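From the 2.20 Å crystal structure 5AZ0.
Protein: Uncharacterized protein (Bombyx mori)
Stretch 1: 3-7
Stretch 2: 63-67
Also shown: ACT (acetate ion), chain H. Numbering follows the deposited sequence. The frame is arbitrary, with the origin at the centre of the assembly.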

# COMPACT_ATOMS: atom_id res chain seq x y z
N LYS A 3 -18.72 6.66 -13.24
CA LYS A 3 -17.97 6.10 -14.43
C LYS A 3 -17.28 4.72 -14.18
O LYS A 3 -17.60 3.73 -14.86
CB LYS A 3 -16.98 7.13 -14.96
CG LYS A 3 -16.35 6.74 -16.30
CD LYS A 3 -16.09 7.96 -17.19
CE LYS A 3 -16.06 7.63 -18.68
NZ LYS A 3 -14.68 7.36 -19.18
N VAL A 4 -16.34 4.63 -13.22
CA VAL A 4 -15.86 3.31 -12.73
C VAL A 4 -16.54 2.92 -11.44
O VAL A 4 -16.87 3.75 -10.63
CB VAL A 4 -14.36 3.24 -12.56
CG1 VAL A 4 -13.68 3.58 -13.85
CG2 VAL A 4 -13.84 4.12 -11.43
N ASN A 5 -16.76 1.64 -11.24
CA ASN A 5 -17.41 1.18 -10.05
C ASN A 5 -16.48 0.22 -9.25
O ASN A 5 -16.39 -0.97 -9.53
CB ASN A 5 -18.72 0.53 -10.42
CG ASN A 5 -19.56 0.22 -9.20
OD1 ASN A 5 -19.37 0.82 -8.13
ND2 ASN A 5 -20.48 -0.71 -9.34
N VAL A 6 -15.78 0.76 -8.24
CA VAL A 6 -14.86 -0.03 -7.44
C VAL A 6 -15.58 -0.77 -6.32
O VAL A 6 -16.13 -0.20 -5.44
CB VAL A 6 -13.73 0.84 -6.92
CG1 VAL A 6 -12.70 -0.02 -6.19
CG2 VAL A 6 -13.01 1.53 -8.07
N PRO A 7 -15.60 -2.09 -6.36
CA PRO A 7 -16.16 -2.76 -5.18
C PRO A 7 -15.26 -2.65 -3.89
O PRO A 7 -14.07 -2.31 -3.97
CB PRO A 7 -16.24 -4.23 -5.63
CG PRO A 7 -15.12 -4.35 -6.58
CD PRO A 7 -15.01 -3.04 -7.31
N ASP A 63 -12.99 12.15 -9.75
CA ASP A 63 -14.11 12.45 -10.69
C ASP A 63 -14.62 11.19 -11.27
O ASP A 63 -15.82 11.00 -11.28
CB ASP A 63 -13.70 13.37 -11.88
CG ASP A 63 -13.32 14.78 -11.44
OD1 ASP A 63 -13.88 15.26 -10.45
OD2 ASP A 63 -12.44 15.40 -12.03
N ILE A 64 -13.74 10.28 -11.72
CA ILE A 64 -14.34 9.01 -12.31
C ILE A 64 -14.86 7.98 -11.33
O ILE A 64 -15.58 7.06 -11.77
CB ILE A 64 -13.44 8.30 -13.34
CG1 ILE A 64 -12.16 7.71 -12.72
CG2 ILE A 64 -13.05 9.29 -14.45
CD1 ILE A 64 -11.29 6.92 -13.70
N GLY A 65 -14.51 8.10 -10.03
CA GLY A 65 -15.05 7.18 -9.00
C GLY A 65 -14.07 6.48 -8.02
O GLY A 65 -14.46 5.64 -7.28
N TYR A 66 -12.81 6.85 -8.01
CA TYR A 66 -11.88 6.34 -7.00
C TYR A 66 -12.24 7.08 -5.68
O TYR A 66 -12.51 8.30 -5.65
CB TYR A 66 -10.47 6.66 -7.34
CG TYR A 66 -9.76 5.80 -8.36
CD1 TYR A 66 -10.15 5.75 -9.72
CD2 TYR A 66 -8.60 5.09 -8.00
CE1 TYR A 66 -9.36 5.04 -10.67
CE2 TYR A 66 -7.88 4.37 -8.90
CZ TYR A 66 -8.23 4.34 -10.25
OH TYR A 66 -7.38 3.57 -11.07
N ARG A 67 -12.27 6.31 -4.62
CA ARG A 67 -12.46 6.79 -3.25
C ARG A 67 -11.33 6.50 -2.27
O ARG A 67 -11.21 7.21 -1.24
CB ARG A 67 -13.72 6.19 -2.75
CG ARG A 67 -14.97 6.57 -3.57
CD ARG A 67 -15.26 8.09 -3.54
NE ARG A 67 -16.40 8.47 -4.39
CZ ARG A 67 -16.29 9.01 -5.61
NH1 ARG A 67 -15.11 9.27 -6.19
NH2 ARG A 67 -17.40 9.32 -6.25
C ACT H . -19.91 8.28 -3.66
O ACT H . -18.90 7.58 -3.30
OXT ACT H . -19.86 9.21 -4.51
CH3 ACT H . -21.26 8.01 -3.06
O HOH W 1 -15.99 3.53 -7.32

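An extended segment docks against the end of a helix through one strong backbone hydrogen bond, a bridging water and a small apolar patch centred on Val4. The helix runs through Ile64, and the carbonyl there accepts a nearly linear hydrogen bond from the other stretch, Val4 N to Ile64 O at 2.9 Å. Lys3 N adds a weak bond to the same Ile64 O at 3.5 Å. A carbonyl near the end of a helix can lack a partner within the helix, and here a distant piece of backbone supplies one.

Gly65 is where the chain leaves helical geometry, with phi 129° and psi 9°. A CB on this residue would be jammed against the preceding carbonyl and would also lie 2.7 Å from Val4 O, a clash. Glycine thus answers two demands at once, the local turn and the close passage of the other stretch.

Beyond that turn, water 1 continues the polar link. It donates to Gly65 O at 2.6 Å and accepts from Val6 N at 2.9 Å, joining backbone groups whose residues pass too far apart to bond directly; its contact with Val4 O, at 3.4 Å, is weak.

The side chains fill in around this backbone frame. Val4 CG1 lies 4.1 Å from Ile64 CD1, while Val4 CG2 lies 4.1 Å from Gly65 CA and 4.4 Å from Tyr66 CD1, meeting the tyrosine ring obliquely. The branched valine therefore touches three successive residues, Ile64, Gly65 and Tyr66. Lys3 packs by its base, CB to Ile64 O at 3.5 Å, and its poorly ordered end leads away. Asn5 points away and makes no contact, whereas Val6 points toward the partner. The pattern is economical: backbone hydrogen bonds and a water link the two stretches, and Val4 packs against Ile64 and Tyr66 beside them.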